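Local coordinates for putative lipoprotein (Parabacteroides distasonis ATCC 8503, PDB 3JX8) that probably serves in cell adhesion or lipid binding through a beta-solenoid head domain, although its function has not been established, at residues 6-10 and 50-56; 99-105 and 121-127; 196-202 and 213-219; 220-226 and 239-245. All coordinates share one frame; numbering follows the deposited sequence.

Contact 1 (6-10 and 50-56)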
loop_
_atom_site.group_PDB
_atom_site.type_symbol
_atom_site.label_atom_id
_atom_site.label_comp_id
_atom_site.label_asym_id
_atom_site.label_seq_id
_atom_site.Cartn_x
_atom_site.Cartn_y
_atom_site.Cartn_z
ATOM N N ARG A 6 4.040 -29.675 0.863
ATOM C CA ARG A 6 4.977 -29.492 -0.267
ATOM C C ARG A 6 5.015 -30.694 -1.208
ATOM O O ARG A 6 5.193 -31.792 -0.763
ATOM C CB ARG A 6 6.375 -29.222 0.243
ATOM C CG ARG A 6 7.428 -29.152 -0.835
ATOM C CD ARG A 6 8.806 -29.012 -0.250
ATOM N NE ARG A 6 9.849 -29.303 -1.220
ATOM C CZ ARG A 6 11.146 -29.051 -1.039
ATOM N NH1 ARG A 6 11.606 -28.479 0.083
ATOM N NH2 ARG A 6 12.004 -29.351 -2.005
ATOM N N ILE A 7 4.857 -30.485 -2.506
ATOM C CA ILE A 7 4.883 -31.598 -3.460
ATOM C C ILE A 7 5.951 -31.299 -4.503
ATOM O O ILE A 7 5.890 -30.292 -5.195
ATOM C CB ILE A 7 3.528 -31.831 -4.176
ATOM C CG1 ILE A 7 2.320 -31.694 -3.219
ATOM C CG2 ILE A 7 3.554 -33.177 -4.901
ATOM C CD1 ILE A 7 2.111 -32.845 -2.236
ATOM N N ASP A 8 6.955 -32.163 -4.591
ATOM C CA ASP A 8 8.015 -31.961 -5.572
ATOM C C ASP A 8 7.648 -32.612 -6.884
ATOM O O ASP A 8 7.072 -33.686 -6.896
ATOM C CB ASP A 8 9.327 -32.522 -5.061
ATOM C CG ASP A 8 9.836 -31.785 -3.826
ATOM O OD1 ASP A 8 9.727 -30.553 -3.769
ATOM O OD2 ASP A 8 10.330 -32.451 -2.904
ATOM N N GLY A 9 7.988 -31.945 -7.980
ATOM C CA GLY A 9 7.810 -32.506 -9.312
ATOM C C GLY A 9 8.681 -33.723 -9.485
ATOM O O GLY A 9 9.834 -33.712 -9.095
ATOM N N ASN A 10 8.122 -34.786 -10.066
ATOM C CA ASN A 10 8.859 -36.030 -10.245
ATOM C C ASN A 10 9.832 -35.988 -11.420
ATOM O O ASN A 10 10.480 -36.967 -11.683
ATOM C CB ASN A 10 7.919 -37.241 -10.350
ATOM C CG ASN A 10 7.147 -37.319 -11.683
ATOM O OD1 ASN A 10 7.214 -36.440 -12.540
ATOM N ND2 ASN A 10 6.376 -38.382 -11.827
ATOM N N ASP A 50 5.434 -31.238 -14.379
ATOM C CA ASP A 50 5.726 -32.589 -13.943
ATOM C C ASP A 50 4.401 -33.357 -13.811
ATOM O O ASP A 50 3.436 -32.861 -13.220
ATOM C CB ASP A 50 6.489 -32.610 -12.614
ATOM C CG ASP A 50 7.776 -31.778 -12.658
ATOM O OD1 ASP A 50 7.657 -30.547 -12.759
ATOM O OD2 ASP A 50 8.899 -32.337 -12.576
ATOM N N GLU A 51 4.368 -34.569 -14.366
ATOM C CA GLU A 51 3.131 -35.327 -14.506
ATOM C C GLU A 51 2.410 -35.493 -13.167
ATOM O O GLU A 51 1.175 -35.487 -13.104
ATOM C CB GLU A 51 3.385 -36.694 -15.143
ATOM C CG GLU A 51 4.235 -37.621 -14.295
ATOM C CD GLU A 51 4.717 -38.877 -15.025
ATOM O OE1 GLU A 51 4.130 -39.290 -16.067
ATOM O OE2 GLU A 51 5.672 -39.470 -14.491
ATOM N N ASN A 52 3.173 -35.633 -12.093
ATOM C CA ASN A 52 2.570 -35.843 -10.785
ATOM C C ASN A 52 1.849 -34.603 -10.217
ATOM O O ASN A 52 0.956 -34.737 -9.406
ATOM C CB ASN A 52 3.607 -36.396 -9.809
ATOM C CG ASN A 52 4.734 -35.421 -9.544
ATOM O OD1 ASN A 52 5.296 -34.839 -10.461
ATOM N ND2 ASN A 52 5.080 -35.255 -8.272
ATOM N N LEU A 53 2.188 -33.411 -10.681
ATOM C CA LEU A 53 1.636 -32.198 -10.107
ATOM C C LEU A 53 0.213 -31.832 -10.622
ATOM O O LEU A 53 -0.507 -31.076 -9.947
ATOM C CB LEU A 53 2.622 -31.050 -10.314
ATOM C CG LEU A 53 3.972 -31.246 -9.609
ATOM C CD1 LEU A 53 4.894 -30.001 -9.794
ATOM C CD2 LEU A 53 3.787 -31.627 -8.120
ATOM N N PHE A 54 -0.223 -32.391 -11.762
ATOM C CA PHE A 54 -1.582 -32.111 -12.269
ATOM C C PHE A 54 -2.675 -32.451 -11.254
ATOM O O PHE A 54 -3.665 -31.778 -11.183
ATOM C CB PHE A 54 -1.899 -32.890 -13.565
ATOM C CG PHE A 54 -1.286 -32.290 -14.805
ATOM C CD1 PHE A 54 -1.780 -31.118 -15.335
ATOM C CD2 PHE A 54 -0.231 -32.906 -15.448
ATOM C CE1 PHE A 54 -1.229 -30.556 -16.478
ATOM C CE2 PHE A 54 0.314 -32.343 -16.604
ATOM C CZ PHE A 54 -0.186 -31.165 -17.104
ATOM N N ASP A 55 -2.488 -33.526 -10.506
ATOM C CA ASP A 55 -3.417 -33.927 -9.456
ATOM C C ASP A 55 -3.578 -32.879 -8.364
ATOM O O ASP A 55 -4.556 -32.945 -7.618
ATOM C CB ASP A 55 -2.941 -35.214 -8.768
ATOM C CG ASP A 55 -3.011 -36.442 -9.680
ATOM O OD1 ASP A 55 -3.830 -36.413 -10.630
ATOM O OD2 ASP A 55 -2.222 -37.411 -9.478
ATOM N N TYR A 56 -2.629 -31.947 -8.265
ATOM C CA TYR A 56 -2.641 -30.907 -7.243
ATOM C C TYR A 56 -3.024 -29.533 -7.769
ATOM O O TYR A 56 -2.950 -28.566 -7.038
ATOM C CB TYR A 56 -1.266 -30.837 -6.587
ATOM C CG TYR A 56 -0.916 -32.114 -5.890
ATOM C CD1 TYR A 56 -0.272 -33.138 -6.573
ATOM C CD2 TYR A 56 -1.262 -32.334 -4.552
ATOM C CE1 TYR A 56 0.039 -34.338 -5.955
ATOM C CE2 TYR A 56 -0.949 -33.531 -3.933
ATOM C CZ TYR A 56 -0.285 -34.520 -4.656
ATOM O OH TYR A 56 0.048 -35.714 -4.090
#
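At the N-terminal end of what is probably a beta-solenoid, as the family suggests, strand 6-8 and its following loop rest on a compact turn, 50-56, with helical backbone angles, and Asn52 makes two of the three hydrogen bonds. Its amide uses both ends on backbone: ND2 donates to Asp8 O at 2.9 Å, the acceptor lying in the amide plane, while OD1 receives Asn10 N, also at 2.9 Å, approaching well out of the carbonyl plane. With CG between the backbone N and the carbonyl carbon (chi1 64°), the group is held across Gly9, its rotation fixed by two bonds. The Asn10 amide slides back over it in the opposite sense, the two planes stacked 26° apart. Asn10 ND2 then reaches the anti lone pair of Glu51 OE2 at 3.0 Å, an oxygen that Asn12 also holds. Next to the polar part, Ile7 lies over one face of the Tyr56 ring in a CH-pi contact, CG1 3.9 Å from the ring centroid, and Ile7 CG2 meets Leu53 CD2 at 3.6 Å. The carboxylate of Asp50 closes on Gly9 CA, with Gly11 N and Thr87 OG1 binding its OD2. An isoleucine-tyrosine contact beside an amide bridging Asp8 O and Asn10 N thus joins the N-terminal strand to the loop between strands 44-50 and 57-62 of the solenoid.

Contact 2 (99-105 and 121-127)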
loop_
_atom_site.group_PDB
_atom_site.type_symbol
_atom_site.label_atom_id
_atom_site.label_comp_id
_atom_site.label_asym_id
_atom_site.label_seq_id
_atom_site.Cartn_x
_atom_site.Cartn_y
_atom_site.Cartn_z
ATOM N N LYS A 99 -9.821 -8.747 -20.027
ATOM C CA LYS A 99 -10.214 -7.544 -19.336
ATOM C C LYS A 99 -9.534 -7.453 -17.998
ATOM O O LYS A 99 -9.255 -6.367 -17.536
ATOM C CB LYS A 99 -11.713 -7.509 -19.087
ATOM C CG LYS A 99 -12.560 -7.645 -20.312
ATOM C CD LYS A 99 -14.038 -7.465 -19.973
ATOM C CE LYS A 99 -14.904 -7.566 -21.224
ATOM N NZ LYS A 99 -16.305 -7.130 -20.902
ATOM N N GLU A 100 -9.308 -8.598 -17.364
ATOM C CA GLU A 100 -8.712 -8.612 -16.038
ATOM C C GLU A 100 -7.854 -9.844 -15.753
ATOM O O GLU A 100 -8.303 -10.997 -15.905
ATOM C CB GLU A 100 -9.790 -8.467 -14.981
ATOM C CG GLU A 100 -9.220 -8.205 -13.645
ATOM C CD GLU A 100 -10.271 -8.039 -12.594
ATOM O OE1 GLU A 100 -11.275 -7.374 -12.885
ATOM O OE2 GLU A 100 -10.095 -8.563 -11.472
ATOM N N LEU A 101 -6.624 -9.565 -15.336
ATOM C CA LEU A 101 -5.648 -10.532 -14.908
ATOM C C LEU A 101 -5.400 -10.346 -13.399
ATOM O O LEU A 101 -5.041 -9.255 -12.932
ATOM C CB LEU A 101 -4.331 -10.313 -15.646
ATOM C CG LEU A 101 -3.176 -11.202 -15.167
ATOM C CD1 LEU A 101 -3.526 -12.676 -15.399
ATOM C CD2 LEU A 101 -1.850 -10.826 -15.854
ATOM N N ASN A 102 -5.555 -11.436 -12.668
ATOM C CA ASN A 102 -5.230 -11.505 -11.269
ATOM C C ASN A 102 -4.199 -12.584 -11.169
ATOM O O ASN A 102 -4.513 -13.753 -11.376
ATOM C CB ASN A 102 -6.473 -11.836 -10.454
ATOM C CG ASN A 102 -7.473 -10.675 -10.447
ATOM O OD1 ASN A 102 -7.172 -9.603 -9.944
ATOM N ND2 ASN A 102 -8.638 -10.875 -11.047
ATOM N N THR A 103 -2.968 -12.182 -10.928
ATOM C CA THR A 103 -1.861 -13.083 -10.838
ATOM C C THR A 103 -1.163 -12.953 -9.458
ATOM O O THR A 103 -1.001 -11.833 -8.927
ATOM C CB THR A 103 -0.893 -12.844 -12.007
ATOM O OG1 THR A 103 0.097 -13.863 -11.989
ATOM C CG2 THR A 103 -0.219 -11.510 -11.942
ATOM N N VAL A 104 -0.804 -14.093 -8.871
ATOM C CA VAL A 104 -0.228 -14.152 -7.539
ATOM C C VAL A 104 0.883 -15.180 -7.544
ATOM O O VAL A 104 0.667 -16.348 -7.918
ATOM C CB VAL A 104 -1.272 -14.561 -6.444
ATOM C CG1 VAL A 104 -0.608 -14.589 -5.046
ATOM C CG2 VAL A 104 -2.530 -13.625 -6.455
ATOM N N GLY A 105 2.076 -14.769 -7.138
ATOM C CA GLY A 105 3.163 -15.701 -7.002
ATOM C C GLY A 105 4.442 -15.183 -7.598
ATOM O O GLY A 105 4.628 -13.982 -7.788
ATOM N N GLU A 121 -7.154 -4.508 -17.082
ATOM C CA GLU A 121 -6.688 -4.373 -15.701
ATOM C C GLU A 121 -5.775 -5.529 -15.303
ATOM O O GLU A 121 -6.184 -6.696 -15.344
ATOM C CB GLU A 121 -7.889 -4.352 -14.766
ATOM C CG GLU A 121 -7.538 -4.131 -13.314
ATOM C CD GLU A 121 -8.761 -4.060 -12.444
ATOM O OE1 GLU A 121 -9.705 -3.332 -12.801
ATOM O OE2 GLU A 121 -8.792 -4.739 -11.418
ATOM N N ILE A 122 -4.545 -5.202 -14.931
ATOM C CA ILE A 122 -3.561 -6.170 -14.430
ATOM C C ILE A 122 -3.368 -5.996 -12.922
ATOM O O ILE A 122 -3.020 -4.895 -12.454
ATOM C CB ILE A 122 -2.209 -5.965 -15.100
ATOM C CG1 ILE A 122 -2.356 -6.078 -16.605
ATOM C CG2 ILE A 122 -1.193 -6.996 -14.631
ATOM C CD1 ILE A 122 -1.056 -6.184 -17.271
ATOM N N ASN A 123 -3.614 -7.071 -12.169
ATOM C CA ASN A 123 -3.435 -7.087 -10.711
ATOM C C ASN A 123 -2.460 -8.212 -10.354
ATOM O O ASN A 123 -2.732 -9.387 -10.614
ATOM C CB ASN A 123 -4.752 -7.315 -9.990
ATOM C CG ASN A 123 -5.802 -6.253 -10.310
ATOM O OD1 ASN A 123 -5.583 -5.058 -10.116
ATOM N ND2 ASN A 123 -6.963 -6.699 -10.760
HETATM N N MSE A 124 -1.309 -7.843 -9.819
HETATM C CA MSE A 124 -0.302 -8.786 -9.358
HETATM C C MSE A 124 0.020 -8.679 -7.848
HETATM O O MSE A 124 0.228 -7.579 -7.338
HETATM C CB MSE A 124 0.964 -8.549 -10.114
HETATM C CG MSE A 124 2.236 -8.933 -9.271
HETATM SE SE MSE A 124 3.328 -9.725 -10.558
HETATM C CE MSE A 124 2.994 -11.648 -10.076
ATOM N N ALA A 125 0.077 -9.821 -7.154
ATOM C CA ALA A 125 0.610 -9.886 -5.806
ATOM C C ALA A 125 1.792 -10.857 -5.816
ATOM O O ALA A 125 1.686 -11.979 -6.321
ATOM C CB ALA A 125 -0.473 -10.314 -4.809
ATOM N N GLY A 126 2.926 -10.417 -5.294
ATOM C CA GLY A 126 4.091 -11.255 -5.129
ATOM C C GLY A 126 5.376 -10.774 -5.782
ATOM O O GLY A 126 5.553 -9.584 -6.094
ATOM N N SER A 127 6.285 -11.732 -5.975
ATOM C CA SER A 127 7.640 -11.493 -6.407
ATOM C C SER A 127 7.809 -11.707 -7.881
ATOM O O SER A 127 8.883 -11.469 -8.419
ATOM C CB SER A 127 8.569 -12.445 -5.681
ATOM O OG SER A 127 8.184 -13.807 -5.963
HETATM O O HOH W 1 -10.539 -5.832 -9.666
#
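Glu100 and Glu121 both carry CG anti to the backbone N (chi1 -169° and -176°), whereas Asn102 and Asn123 turn CG in beside the N, and these matched torsions lay each pair side by side. The glutamate carboxylates stack with their planes nearly parallel, Glu100 OE1 standing 3.9 Å from Glu121 OE2, which would be expected to raise the affinity for a proton. Donors nearby probably offset it in part. Asn102 ND2 gives a bond of 2.8 Å to Glu100 OE2, Asn123 ND2 one of the same length to the anti lone pair of Glu121 OE2, and a water lies 2.7 Å from Glu121 OE2 and may donate to it. Asn123 ND2 also serves Asn102 OD1 at 3.0 Å, with the donor tilted from that carbonyl plane, and Asn123 OD1 accepts from Asn144 of the next strand. This row of amides recalls the asparagine stacks of parallel beta-helices, though here on the outward face of the strands, and strands 100-104 and 121-125 pair in parallel, 4.7 Å between their axes. On the other face Leu101 CD2 touches Ile122 CG2 at 4.1 Å, while Thr103 CG2 reaches CB of Met124 (a selenomethionine) at 3.7 Å; Thr103, Ile122 and Met124 all lean on Val130 across the interior. Met241 of the second subunit packs on Asn102, and Val223 of that subunit on Ala125.

Contact 3 (196-202 and 213-219). With SO4 (sulfate ion), chain I.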
loop_
_atom_site.group_PDB
_atom_site.type_symbol
_atom_site.label_atom_id
_atom_site.label_comp_id
_atom_site.label_asym_id
_atom_site.label_seq_id
_atom_site.Cartn_x
_atom_site.Cartn_y
_atom_site.Cartn_z
ATOM N N GLN A 196 5.444 9.036 -22.476
ATOM C CA GLN A 196 5.052 10.420 -22.658
ATOM C C GLN A 196 3.568 10.630 -22.395
ATOM O O GLN A 196 2.721 10.206 -23.170
ATOM C CB GLN A 196 5.402 10.887 -24.068
ATOM C CG GLN A 196 5.213 12.364 -24.279
ATOM C CD GLN A 196 5.235 12.736 -25.750
ATOM O OE1 GLN A 196 6.188 13.310 -26.228
ATOM N NE2 GLN A 196 4.193 12.370 -26.471
ATOM N N ALA A 197 3.283 11.317 -21.300
ATOM C CA ALA A 197 1.934 11.687 -20.911
ATOM C C ALA A 197 1.678 13.150 -21.225
ATOM O O ALA A 197 2.552 14.000 -21.040
ATOM C CB ALA A 197 1.739 11.462 -19.439
ATOM N N ARG A 198 0.462 13.461 -21.669
ATOM C CA ARG A 198 0.059 14.858 -21.754
ATOM C C ARG A 198 -0.220 15.402 -20.347
ATOM O O ARG A 198 0.314 16.440 -19.975
ATOM C CB ARG A 198 -1.148 15.047 -22.678
ATOM C CG ARG A 198 -1.559 16.509 -22.802
ATOM C CD ARG A 198 -2.685 16.701 -23.822
ATOM N NE ARG A 198 -3.896 15.996 -23.392
ATOM C CZ ARG A 198 -4.837 16.473 -22.578
ATOM N NH1 ARG A 198 -4.769 17.708 -22.087
ATOM N NH2 ARG A 198 -5.865 15.700 -22.241
ATOM N N LYS A 199 -1.091 14.710 -19.609
ATOM C CA LYS A 199 -1.388 15.028 -18.226
ATOM C C LYS A 199 -1.040 13.845 -17.336
ATOM O O LYS A 199 -1.384 12.705 -17.648
ATOM C CB LYS A 199 -2.865 15.341 -18.049
ATOM C CG LYS A 199 -3.371 16.466 -18.963
ATOM C CD LYS A 199 -4.614 17.222 -18.403
ATOM C CE LYS A 199 -5.873 16.363 -18.284
ATOM N NZ LYS A 199 -7.137 17.172 -18.026
ATOM N N ALA A 200 -0.375 14.112 -16.224
ATOM C CA ALA A 200 -0.063 13.074 -15.244
ATOM C C ALA A 200 -0.304 13.546 -13.814
ATOM O O ALA A 200 -0.014 14.710 -13.444
ATOM C CB ALA A 200 1.350 12.616 -15.390
ATOM N N GLU A 201 -0.808 12.613 -13.012
ATOM C CA GLU A 201 -0.922 12.762 -11.562
ATOM C C GLU A 201 0.001 11.750 -10.885
ATOM O O GLU A 201 -0.053 10.554 -11.200
ATOM C CB GLU A 201 -2.349 12.456 -11.145
ATOM C CG GLU A 201 -2.634 12.813 -9.715
ATOM C CD GLU A 201 -3.994 12.306 -9.243
ATOM O OE1 GLU A 201 -4.883 12.164 -10.133
ATOM O OE2 GLU A 201 -4.154 12.055 -8.005
ATOM N N CYS A 202 0.834 12.221 -9.973
ATOM C CA CYS A 202 1.801 11.381 -9.275
ATOM C C CYS A 202 1.594 11.501 -7.785
ATOM O O CYS A 202 1.594 12.601 -7.220
ATOM C CB CYS A 202 3.199 11.826 -9.609
ATOM S SG CYS A 202 3.650 11.538 -11.304
ATOM N N TYR A 213 7.230 11.742 -17.200
ATOM C CA TYR A 213 7.353 12.638 -18.339
ATOM C C TYR A 213 5.944 13.073 -18.700
ATOM O O TYR A 213 5.147 12.272 -19.179
ATOM C CB TYR A 213 7.998 11.883 -19.486
ATOM C CG TYR A 213 8.146 12.590 -20.818
ATOM C CD1 TYR A 213 8.133 13.966 -20.921
ATOM C CD2 TYR A 213 8.377 11.844 -21.984
ATOM C CE1 TYR A 213 8.297 14.596 -22.132
ATOM C CE2 TYR A 213 8.559 12.460 -23.208
ATOM C CZ TYR A 213 8.526 13.837 -23.275
ATOM O OH TYR A 213 8.703 14.475 -24.472
ATOM N N ALA A 214 5.645 14.345 -18.429
ATOM C CA ALA A 214 4.346 14.967 -18.690
ATOM C C ALA A 214 4.628 16.221 -19.504
ATOM O O ALA A 214 5.534 16.984 -19.190
ATOM C CB ALA A 214 3.591 15.314 -17.380
ATOM N N THR A 215 3.867 16.415 -20.562
ATOM C CA THR A 215 4.104 17.544 -21.463
ATOM C C THR A 215 3.264 18.770 -21.120
ATOM O O THR A 215 3.714 19.885 -21.341
ATOM C CB THR A 215 3.893 17.150 -22.935
ATOM O OG1 THR A 215 2.525 16.796 -23.130
ATOM C CG2 THR A 215 4.802 15.960 -23.307
ATOM N N GLN A 216 2.075 18.586 -20.559
ATOM C CA GLN A 216 1.194 19.731 -20.324
ATOM C C GLN A 216 0.876 20.022 -18.849
ATOM O O GLN A 216 1.053 21.139 -18.397
ATOM C CB GLN A 216 -0.077 19.508 -21.097
ATOM C CG GLN A 216 -0.981 20.699 -21.139
ATOM C CD GLN A 216 -2.237 20.369 -21.900
ATOM O OE1 GLN A 216 -2.179 19.922 -23.055
ATOM N NE2 GLN A 216 -3.381 20.550 -21.251
ATOM N N ILE A 217 0.395 19.019 -18.125
ATOM C CA ILE A 217 -0.004 19.174 -16.727
ATOM C C ILE A 217 0.621 18.049 -15.891
ATOM O O ILE A 217 0.561 16.876 -16.270
ATOM C CB ILE A 217 -1.547 19.055 -16.565
ATOM C CG1 ILE A 217 -2.282 20.128 -17.371
ATOM C CG2 ILE A 217 -1.957 19.145 -15.118
ATOM C CD1 ILE A 217 -2.035 21.532 -16.878
ATOM N N LEU A 218 1.199 18.419 -14.755
ATOM C CA LEU A 218 1.759 17.480 -13.796
ATOM C C LEU A 218 1.283 17.875 -12.409
ATOM O O LEU A 218 1.499 19.006 -11.950
ATOM C CB LEU A 218 3.293 17.435 -13.826
ATOM C CG LEU A 218 3.987 16.537 -12.786
ATOM C CD1 LEU A 218 3.540 15.032 -12.938
ATOM C CD2 LEU A 218 5.527 16.690 -12.914
ATOM N N ASP A 219 0.644 16.931 -11.752
ATOM C CA ASP A 219 0.162 17.110 -10.404
ATOM C C ASP A 219 1.009 16.165 -9.546
ATOM O O ASP A 219 0.913 14.932 -9.668
ATOM C CB ASP A 219 -1.332 16.786 -10.447
ATOM C CG ASP A 219 -2.011 16.908 -9.132
ATOM O OD1 ASP A 219 -1.398 17.388 -8.152
ATOM O OD2 ASP A 219 -3.209 16.507 -9.087
HETATM S S SO4 I . -8.132 18.595 -20.714
HETATM O O1 SO4 I . -7.130 19.056 -19.767
HETATM O O2 SO4 I . -8.880 17.485 -20.127
HETATM O O3 SO4 I . -8.994 19.715 -21.053
HETATM O O4 SO4 I . -7.496 18.178 -21.945
#
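Arg198 O is gripped by two backbone donors in succession, Gln216 N at 2.8 Å and Ile217 N at 3.2 Å, both in its carbonyl plane. This double acceptance marks a beta bulge: the parallel register moves on by one residue between the Ala197-Ala214 and Lys199-Ile217 pairs, where both chains turn the corner from one solenoid face to the next. Beyond the corner Cys202 N to Asp219 O, at 2.7 Å, keeps the pairing tight. Inside the bend Ala200 CB meets Ala214 CB at 4.0 Å, and Leu218 CD1 lies against Cys202 SG. On the outer side Gln196 CG sits over one face of the Tyr213 ring in a CH-pi contact. The Arg198 chain bends at chi3 (63°), bringing the rim of one guanidinium face over Lys199 CG, and the two cationic ends converge on a sulfate. Lys199 NZ bonds its O1 and O2 (2.6 and 2.7 Å), whereas NH1 and NH2 of Arg198 both make weak bonds to its O4. Asp178 takes the Arg198 NE in a salt bridge, orienting the group. Two neighbouring cations at a corner of the coil thus form a site for an anion, although the sulfate probably came from the crystallisation liquor.

Contact 4 (220-226 and 239-245)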
loop_
_atom_site.group_PDB
_atom_site.type_symbol
_atom_site.label_atom_id
_atom_site.label_comp_id
_atom_site.label_asym_id
_atom_site.label_seq_id
_atom_site.Cartn_x
_atom_site.Cartn_y
_atom_site.Cartn_z
ATOM N N ALA A 220 1.879 16.744 -8.728
ATOM C CA ALA A 220 2.953 16.032 -8.043
ATOM C C ALA A 220 2.722 16.090 -6.526
ATOM O O ALA A 220 2.746 17.179 -5.929
ATOM C CB ALA A 220 4.304 16.626 -8.417
ATOM N N ASN A 221 2.449 14.938 -5.914
ATOM C CA ASN A 221 2.073 14.859 -4.501
ATOM C C ASN A 221 2.906 13.838 -3.774
ATOM O O ASN A 221 3.023 12.675 -4.224
ATOM C CB ASN A 221 0.593 14.475 -4.353
ATOM C CG ASN A 221 -0.321 15.429 -5.114
ATOM O OD1 ASN A 221 -0.448 16.589 -4.739
ATOM N ND2 ASN A 221 -0.870 14.982 -6.228
ATOM N N ILE A 222 3.478 14.251 -2.649
ATOM C CA ILE A 222 4.288 13.384 -1.807
ATOM C C ILE A 222 3.909 13.603 -0.354
ATOM O O ILE A 222 3.843 14.759 0.147
ATOM C CB ILE A 222 5.801 13.679 -1.935
ATOM C CG1 ILE A 222 6.241 13.644 -3.408
ATOM C CG2 ILE A 222 6.612 12.739 -1.009
ATOM C CD1 ILE A 222 7.683 14.119 -3.669
ATOM N N VAL A 223 3.650 12.480 0.308
ATOM C CA VAL A 223 3.493 12.425 1.739
ATOM C C VAL A 223 4.534 11.434 2.238
ATOM O O VAL A 223 4.326 10.214 2.181
ATOM C CB VAL A 223 2.048 12.012 2.128
ATOM C CG1 VAL A 223 1.919 11.849 3.672
ATOM C CG2 VAL A 223 1.044 13.049 1.575
ATOM N N GLY A 224 5.653 11.948 2.718
ATOM C CA GLY A 224 6.776 11.115 3.177
ATOM C C GLY A 224 8.129 11.595 2.670
ATOM O O GLY A 224 8.302 12.748 2.395
ATOM N N SER A 225 9.092 10.694 2.559
ATOM C CA SER A 225 10.477 11.020 2.164
ATOM C C SER A 225 10.748 10.720 0.699
ATOM O O SER A 225 11.856 10.919 0.216
ATOM C CB SER A 225 11.443 10.181 2.992
ATOM O OG SER A 225 11.198 8.779 2.770
ATOM N N GLY A 226 9.730 10.227 -0.006
ATOM C CA GLY A 226 9.854 9.908 -1.409
ATOM C C GLY A 226 10.159 11.042 -2.354
ATOM O O GLY A 226 10.255 12.216 -1.955
ATOM N N SER A 239 2.957 19.400 -4.213
ATOM C CA SER A 239 2.492 19.242 -2.850
ATOM C C SER A 239 3.361 18.237 -2.117
ATOM O O SER A 239 3.412 17.068 -2.501
ATOM C CB SER A 239 1.064 18.786 -2.891
ATOM O OG SER A 239 0.648 18.530 -1.578
ATOM N N ILE A 240 4.081 18.695 -1.100
ATOM C CA ILE A 240 4.958 17.843 -0.314
ATOM C C ILE A 240 4.709 18.018 1.195
ATOM O O ILE A 240 4.830 19.114 1.728
ATOM C CB ILE A 240 6.438 18.147 -0.556
ATOM C CG1 ILE A 240 6.780 18.077 -2.023
ATOM C CG2 ILE A 240 7.300 17.190 0.257
ATOM C CD1 ILE A 240 8.192 18.563 -2.336
HETATM N N MSE A 241 4.370 16.926 1.871
HETATM C CA MSE A 241 4.300 16.888 3.328
HETATM C C MSE A 241 5.314 15.868 3.750
HETATM O O MSE A 241 5.117 14.650 3.572
HETATM C CB MSE A 241 2.899 16.484 3.808
HETATM C CG MSE A 241 2.726 16.717 5.272
HETATM SE SE MSE A 241 1.136 15.779 5.938
HETATM C CE MSE A 241 -0.185 17.028 5.142
ATOM N N GLY A 242 6.426 16.338 4.258
ATOM C CA GLY A 242 7.517 15.446 4.654
ATOM C C GLY A 242 8.847 15.921 4.115
ATOM O O GLY A 242 8.955 17.025 3.629
ATOM N N SER A 243 9.861 15.068 4.206
ATOM C CA SER A 243 11.234 15.381 3.755
ATOM C C SER A 243 11.483 15.055 2.281
ATOM O O SER A 243 12.611 15.213 1.794
ATOM C CB SER A 243 12.237 14.574 4.581
ATOM O OG SER A 243 12.038 13.174 4.328
ATOM N N GLY A 244 10.455 14.594 1.561
ATOM C CA GLY A 244 10.596 14.261 0.153
ATOM C C GLY A 244 10.890 15.449 -0.740
ATOM O O GLY A 244 11.024 16.594 -0.279
ATOM N N SER A 245 11.003 15.184 -2.036
ATOM C CA SER A 245 11.383 16.222 -2.961
ATOM C C SER A 245 10.976 15.955 -4.390
ATOM O O SER A 245 10.746 14.820 -4.789
ATOM C CB SER A 245 12.896 16.462 -2.886
ATOM O OG SER A 245 13.557 15.371 -3.440
HETATM O O HOH W 2 1.529 16.138 -0.196
#
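Ile222 and Ile240 point to the same face with nearly identical torsions (chi1 -53° and -54°), so that one isoleucine repeats the other a strand farther on. Ile222 CD1 lies 4.4 Å from Ile240 CG1, and both side chains press on Ile246 across the interior. The other face carries Val223 and Met241 (a selenomethionine); Val223 CG2 lies 4.5 Å from Met241 CB, and Val29 of the second subunit packs on Met241. Also on that face, Asn221 OD1 leans against Ser239 CB at 3.2 Å while Asp219 holds the Asn221 ND2. A water bridges the strands, donating to Ile222 O at 2.7 Å and bonded to Ser239 OG at 2.9 Å. Past the strands the two Gly-Ser-Gly turns run alongside each other with similar conformations, Ser243 OG passing 3.3 Å from Ser225 CB, and Gly244 N reaches a lone pair of Gly224 O at 3.0 Å. Gly224 and Gly242 adopt backbone angles readily available to glycine alone. The chemistry implies a division of labour: isoleucines aligned on the inward face, Ile240 also reaching Asn79 of the second subunit, a mixed outer face meeting that subunit, and backbone bonds carrying the pairing through the glycine-rich corner.

Overall arrangement
The four contacts follow one another along a solenoid from N- to C-terminal end. Contact 1 lies about 48 Å, centre to centre, from contacts 3 and 4, across the chain's centre, while contact 2 sits near the middle, about 26 Å from contact 3 and 28 Å from contact 4. Contacts 2, 3 and 4 draw on the same sheet, their strands running parallel. Contacts 3 and 4 share strand 217-223 and touch, Cys202 O lying 2.8 Å from Asn221 N. Contacts 2 and 4 both meet the second subunit, where Ala125 of one chain packs on Val223 of the other. The sulfate of contact 3 binds at the corner; no active site is known.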